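Local coordinates for hypothetical protein (PDB 2GSL) that might act as a ribonuclease in RNA processing, having an all-helical ribonuclease III domain and a bound magnesium ion, at residues Ala24-Glu29 against Lys55-Ile60; Leu59-Ile64 against Tyr96-Ala101. One frame throughout, in Å; residues are numbered along the deposited sequence.

Overall arrangement
From the N terminus, helix 15-34 comes first and supplies residues 24-29. Contact 1 joins them to residues 55-60 on helix 54-64, closing a loop of 25 intervening residues that carries helix 41-52. Contact 2 begins on that same helix, at residues 59-64, and reaches residues 96-101 of helix 93-111, closing a second loop that carries helix 70-80. The two loops follow one another along the chain, neither nesting nor crossing, and their segments share Leu59 and Ile60. With centres about 9 Å apart, the contacts place helix 54-64 against both helix 15-34 and helix 93-111, which carry the magnesium ligands Asp23 and Glu103.

Contact 1 (Ala24-Glu29 against Lys55-Ile60); sequences AIWELE and KYQSLI
Trp26 swings its CG anti to the backbone N (chi1 -168°), which carries the indole out from helix 15-34, while Gln57 keeps CG beside its own backbone N and extends the chain beyond it until the amide reaches the ring. This is helix-to-helix packing in the core of the all-helical ribonuclease III fold, and the two backbones stay well apart, with Trp26 CA and Gln57 CA 9.4 Å from each other. A tryptophan suits the place because its broad ring can span that distance between the helices. The two side chains run antiparallel alongside one another, the amide plane tilted 36° from the ring. Gln57 OE1 sits over one face of the indole toward its rim, 3.5 Å from Trp26 CD1, and no hydrogen bond joins the pair. The polar edge of the indole is satisfied elsewhere, since NE1 donates to the carbonyl O of Lys51 in helix 41-52, while Ile122 and Val125 of helix 115-127 also pack on the ring. Glutamine suits a buried place beside a polar site: its side chain lies about 3 Å from the bound magnesium ion at the nearest atoms, and NE2 makes a weak hydrogen bond to Glu103, a ligand of that metal. At the far end of the indole, branched Ile60 adds an apolar surface, its CG1 approaching Trp26 CH2 obliquely at 4.2 Å.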
loop_
_atom_site.group_PDB
_atom_site.type_symbol
_atom_site.label_atom_id
_atom_site.label_comp_id
_atom_site.label_asym_id
_atom_site.label_seq_id
_atom_site.Cartn_x
_atom_site.Cartn_y
_atom_site.Cartn_z
ATOM N N ALA A 24 -0.526 -1.604 4.322
ATOM C CA ALA A 24 -0.393 -0.958 3.019
ATOM C C ALA A 24 1.040 -1.077 2.506
ATOM O O ALA A 24 1.269 -1.277 1.303
ATOM C CB ALA A 24 -0.796 0.511 3.110
ATOM N N ILE A 25 2.001 -0.973 3.423
ATOM C CA ILE A 25 3.422 -1.056 3.075
ATOM C C ILE A 25 3.748 -2.459 2.575
ATOM O O ILE A 25 4.509 -2.635 1.613
ATOM C CB ILE A 25 4.324 -0.721 4.314
ATOM C CG1 ILE A 25 4.062 0.716 4.779
ATOM C CG2 ILE A 25 5.797 -0.842 3.970
ATOM C CD1 ILE A 25 4.722 1.055 6.084
ATOM N N TRP A 26 3.167 -3.457 3.244
ATOM C CA TRP A 26 3.380 -4.864 2.895
ATOM C C TRP A 26 2.805 -5.141 1.516
ATOM O O TRP A 26 3.503 -5.697 0.661
ATOM C CB TRP A 26 2.712 -5.779 3.930
ATOM C CG TRP A 26 3.098 -7.209 3.825
ATOM C CD1 TRP A 26 2.356 -8.216 3.304
ATOM C CD2 TRP A 26 4.325 -7.802 4.273
ATOM N NE1 TRP A 26 3.044 -9.406 3.392
ATOM C CE2 TRP A 26 4.259 -9.172 3.975
ATOM C CE3 TRP A 26 5.482 -7.299 4.875
ATOM C CZ2 TRP A 26 5.291 -10.052 4.289
ATOM C CZ3 TRP A 26 6.512 -8.173 5.186
ATOM C CH2 TRP A 26 6.415 -9.528 4.883
ATOM N N GLU A 27 1.552 -4.749 1.280
ATOM C CA GLU A 27 0.964 -4.999 -0.038
ATOM C C GLU A 27 1.882 -4.451 -1.113
ATOM O O GLU A 27 2.325 -5.192 -1.992
ATOM C CB GLU A 27 -0.438 -4.374 -0.179
ATOM C CG GLU A 27 -1.586 -5.371 0.005
ATOM C CD GLU A 27 -2.145 -5.931 -1.307
ATOM O OE1 GLU A 27 -1.403 -6.553 -2.090
ATOM O OE2 GLU A 27 -3.354 -5.766 -1.571
ATOM N N LEU A 28 2.190 -3.159 -1.024
ATOM C CA LEU A 28 3.052 -2.487 -2.006
ATOM C C LEU A 28 4.294 -3.281 -2.372
ATOM O O LEU A 28 4.537 -3.544 -3.543
ATOM C CB LEU A 28 3.478 -1.110 -1.489
ATOM C CG LEU A 28 4.300 -0.276 -2.456
ATOM C CD1 LEU A 28 3.598 -0.236 -3.813
ATOM C CD2 LEU A 28 4.464 1.107 -1.899
ATOM N N GLU A 29 5.081 -3.649 -1.371
ATOM C CA GLU A 29 6.284 -4.411 -1.616
ATOM C C GLU A 29 5.974 -5.734 -2.315
ATOM O O GLU A 29 6.654 -6.094 -3.277
ATOM C CB GLU A 29 7.023 -4.652 -0.305
ATOM C CG GLU A 29 7.683 -3.399 0.235
ATOM C CD GLU A 29 8.504 -2.668 -0.827
ATOM O OE1 GLU A 29 8.147 -1.515 -1.184
ATOM O OE2 GLU A 29 9.498 -3.260 -1.304
ATOM N N LYS A 55 -1.961 -15.904 7.825
ATOM C CA LYS A 55 -1.166 -17.115 8.040
ATOM C C LYS A 55 0.287 -16.930 7.614
ATOM O O LYS A 55 1.206 -17.334 8.337
ATOM C CB LYS A 55 -1.767 -18.316 7.301
ATOM C CG LYS A 55 -3.082 -18.804 7.891
ATOM C CD LYS A 55 -3.669 -19.932 7.063
ATOM C CE LYS A 55 -2.920 -21.253 7.289
ATOM N NZ LYS A 55 -3.103 -21.774 8.693
ATOM N N TYR A 56 0.501 -16.317 6.451
ATOM C CA TYR A 56 1.864 -16.110 5.974
ATOM C C TYR A 56 2.616 -15.063 6.804
ATOM O O TYR A 56 3.696 -15.339 7.328
ATOM C CB TYR A 56 1.872 -15.728 4.487
ATOM C CG TYR A 56 3.253 -15.800 3.863
ATOM C CD1 TYR A 56 4.104 -14.698 3.889
ATOM C CD2 TYR A 56 3.736 -16.995 3.321
ATOM C CE1 TYR A 56 5.396 -14.777 3.405
ATOM C CE2 TYR A 56 5.035 -17.087 2.832
ATOM C CZ TYR A 56 5.863 -15.970 2.884
ATOM O OH TYR A 56 7.171 -16.050 2.450
ATOM N N GLN A 57 2.063 -13.866 6.947
ATOM C CA GLN A 57 2.767 -12.862 7.737
ATOM C C GLN A 57 3.179 -13.468 9.082
ATOM O O GLN A 57 4.243 -13.142 9.618
ATOM C CB GLN A 57 1.889 -11.644 7.965
ATOM C CG GLN A 57 0.983 -11.357 6.814
ATOM C CD GLN A 57 0.539 -9.922 6.783
ATOM O OE1 GLN A 57 1.358 -9.023 6.592
ATOM N NE2 GLN A 57 -0.761 -9.688 6.968
ATOM N N SER A 58 2.345 -14.365 9.613
ATOM C CA SER A 58 2.615 -15.029 10.891
ATOM C C SER A 58 3.889 -15.874 10.837
ATOM O O SER A 58 4.650 -15.934 11.807
ATOM C CB SER A 58 1.428 -15.917 11.300
ATOM O OG SER A 58 1.712 -16.635 12.500
ATOM N N LEU A 59 4.118 -16.539 9.712
ATOM C CA LEU A 59 5.323 -17.340 9.581
ATOM C C LEU A 59 6.483 -16.375 9.558
ATOM O O LEU A 59 7.525 -16.632 10.160
ATOM C CB LEU A 59 5.315 -18.143 8.284
ATOM C CG LEU A 59 4.397 -19.368 8.241
ATOM C CD1 LEU A 59 4.560 -20.083 6.901
ATOM C CD2 LEU A 59 4.753 -20.310 9.397
ATOM N N ILE A 60 6.297 -15.256 8.863
ATOM C CA ILE A 60 7.345 -14.261 8.785
ATOM C C ILE A 60 7.707 -13.797 10.183
ATOM O O ILE A 60 8.851 -13.932 10.617
ATOM C CB ILE A 60 6.912 -13.033 7.959
ATOM C CG1 ILE A 60 6.698 -13.435 6.501
ATOM C CG2 ILE A 60 7.979 -11.941 8.046
ATOM C CD1 ILE A 60 7.949 -13.950 5.822
#

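Contact 2 (Leu59-Ile64 against Tyr96-Ala101); sequences LIYKKI and YKEATA
Tyr61 and Glu98 meet where helix 54-64 packs against helix 93-111 within the ribonuclease III domain, their CA atoms 6.3 Å apart. The axes of the short segments come within 8.7 Å of each other and are inclined at 68°. The apolar part centres on the Tyr61 ring. With chi1 at 175°, CG points directly opposite the backbone N, and the ring extends toward helix 93-111, where one face rests over Glu98 at CA. The side chain of Glu98 crosses it at about a right angle, its CG 3.6 Å from Tyr61 CD1. Farther along, the methyl of Ala101 comes obliquely to the ring, with CB 3.6 Å from Tyr61 CE2; alanine suits a spot where a broad aromatic lies so near the helix. The polar part belongs to the Glu98 carboxylate, buried at the end of an extended chain. Lys62 lays its aliphatic CG and CD against it, but NZ stays 4.4 Å from Glu98 OE2, beyond a salt bridge. The carboxylate oxygens instead find different partners, OE1 in a salt bridge to Lys80 NZ and OE2 in a hydrogen bond with Ser58 OG, and the nearby lysine charges would probably favour the ionised form of Glu98. Around this crossing, Leu102 and Ile105 of helix 93-111 extend the apolar surface met by Tyr61, while helix 70-80 brings Lys80 to Tyr61 and Ala79 to Ala101.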
loop_
_atom_site.group_PDB
_atom_site.type_symbol
_atom_site.label_atom_id
_atom_site.label_comp_id
_atom_site.label_asym_id
_atom_site.label_seq_id
_atom_site.Cartn_x
_atom_site.Cartn_y
_atom_site.Cartn_z
ATOM N N LEU A 59 4.118 -16.539 9.712
ATOM C CA LEU A 59 5.323 -17.340 9.581
ATOM C C LEU A 59 6.483 -16.375 9.558
ATOM O O LEU A 59 7.525 -16.632 10.160
ATOM C CB LEU A 59 5.315 -18.143 8.284
ATOM C CG LEU A 59 4.397 -19.368 8.241
ATOM C CD1 LEU A 59 4.560 -20.083 6.901
ATOM C CD2 LEU A 59 4.753 -20.310 9.397
ATOM N N ILE A 60 6.297 -15.256 8.863
ATOM C CA ILE A 60 7.345 -14.261 8.785
ATOM C C ILE A 60 7.707 -13.797 10.183
ATOM O O ILE A 60 8.851 -13.932 10.617
ATOM C CB ILE A 60 6.912 -13.033 7.959
ATOM C CG1 ILE A 60 6.698 -13.435 6.501
ATOM C CG2 ILE A 60 7.979 -11.941 8.046
ATOM C CD1 ILE A 60 7.949 -13.950 5.822
ATOM N N TYR A 61 6.724 -13.260 10.897
ATOM C CA TYR A 61 6.967 -12.772 12.249
ATOM C C TYR A 61 7.741 -13.798 13.080
ATOM O O TYR A 61 8.806 -13.498 13.598
ATOM C CB TYR A 61 5.632 -12.402 12.917
ATOM C CG TYR A 61 5.741 -12.003 14.370
ATOM C CD1 TYR A 61 5.727 -12.963 15.370
ATOM C CD2 TYR A 61 5.882 -10.667 14.742
ATOM C CE1 TYR A 61 5.854 -12.614 16.704
ATOM C CE2 TYR A 61 6.014 -10.298 16.079
ATOM C CZ TYR A 61 6.002 -11.280 17.057
ATOM O OH TYR A 61 6.166 -10.951 18.387
ATOM N N LYS A 62 7.230 -15.017 13.175
ATOM C CA LYS A 62 7.909 -16.033 13.960
ATOM C C LYS A 62 9.317 -16.377 13.484
ATOM O O LYS A 62 10.124 -16.883 14.266
ATOM C CB LYS A 62 7.036 -17.281 14.045
ATOM C CG LYS A 62 5.722 -16.983 14.738
ATOM C CD LYS A 62 4.691 -18.085 14.576
ATOM C CE LYS A 62 5.038 -19.322 15.358
ATOM N NZ LYS A 62 3.898 -20.274 15.335
ATOM N N LYS A 63 9.627 -16.086 12.223
ATOM C CA LYS A 63 10.958 -16.374 11.696
ATOM C C LYS A 63 11.941 -15.221 11.872
ATOM O O LYS A 63 13.147 -15.415 11.722
ATOM C CB LYS A 63 10.886 -16.751 10.210
ATOM C CG LYS A 63 10.143 -18.066 9.931
ATOM C CD LYS A 63 10.015 -18.335 8.434
ATOM C CE LYS A 63 11.360 -18.688 7.795
ATOM N NZ LYS A 63 11.852 -20.060 8.167
ATOM N N ILE A 64 11.443 -14.029 12.196
ATOM C CA ILE A 64 12.337 -12.887 12.375
ATOM C C ILE A 64 12.365 -12.317 13.786
ATOM O O ILE A 64 13.429 -11.983 14.293
ATOM C CB ILE A 64 11.998 -11.734 11.396
ATOM C CG1 ILE A 64 10.608 -11.183 11.686
ATOM C CG2 ILE A 64 12.070 -12.220 9.973
ATOM C CD1 ILE A 64 10.244 -10.017 10.788
ATOM N N TYR A 96 -3.366 -14.354 13.736
ATOM C CA TYR A 96 -3.891 -13.049 13.379
ATOM C C TYR A 96 -3.112 -11.979 14.148
ATOM O O TYR A 96 -2.689 -10.972 13.579
ATOM C CB TYR A 96 -5.381 -12.990 13.717
ATOM C CG TYR A 96 -6.076 -11.784 13.153
ATOM C CD1 TYR A 96 -6.113 -10.576 13.855
ATOM C CD2 TYR A 96 -6.641 -11.826 11.885
ATOM C CE1 TYR A 96 -6.697 -9.438 13.294
ATOM C CE2 TYR A 96 -7.218 -10.704 11.318
ATOM C CZ TYR A 96 -7.243 -9.514 12.019
ATOM O OH TYR A 96 -7.782 -8.404 11.410
ATOM N N LYS A 97 -2.913 -12.214 15.441
ATOM C CA LYS A 97 -2.179 -11.279 16.272
ATOM C C LYS A 97 -0.763 -11.088 15.722
ATOM O O LYS A 97 -0.332 -9.960 15.478
ATOM C CB LYS A 97 -2.146 -11.777 17.723
ATOM C CG LYS A 97 -3.525 -11.745 18.406
ATOM C CD LYS A 97 -3.700 -12.858 19.448
ATOM C CE LYS A 97 -2.837 -12.671 20.712
ATOM N NZ LYS A 97 -3.407 -11.739 21.749
ATOM N N GLU A 98 -0.044 -12.182 15.507
ATOM C CA GLU A 98 1.309 -12.090 14.981
ATOM C C GLU A 98 1.314 -11.426 13.610
ATOM O O GLU A 98 2.315 -10.849 13.195
ATOM C CB GLU A 98 1.936 -13.476 14.898
ATOM C CG GLU A 98 2.396 -14.008 16.244
ATOM C CD GLU A 98 2.638 -15.504 16.224
ATOM O OE1 GLU A 98 3.139 -16.045 17.246
ATOM O OE2 GLU A 98 2.318 -16.142 15.187
ATOM N N ALA A 99 0.182 -11.492 12.919
ATOM C CA ALA A 99 0.068 -10.874 11.610
ATOM C C ALA A 99 0.024 -9.357 11.773
ATOM O O ALA A 99 0.546 -8.598 10.946
ATOM C CB ALA A 99 -1.194 -11.366 10.909
ATOM N N THR A 100 -0.623 -8.925 12.847
ATOM C CA THR A 100 -0.750 -7.511 13.173
ATOM C C THR A 100 0.564 -7.005 13.751
ATOM O O THR A 100 0.998 -5.895 13.469
ATOM C CB THR A 100 -1.832 -7.309 14.211
ATOM O OG1 THR A 100 -3.056 -7.863 13.716
ATOM C CG2 THR A 100 -2.014 -5.823 14.504
ATOM N N ALA A 101 1.186 -7.835 14.572
ATOM C CA ALA A 101 2.444 -7.470 15.178
ATOM C C ALA A 101 3.458 -7.257 14.059
ATOM O O ALA A 101 4.274 -6.331 14.109
ATOM C CB ALA A 101 2.911 -8.568 16.130
#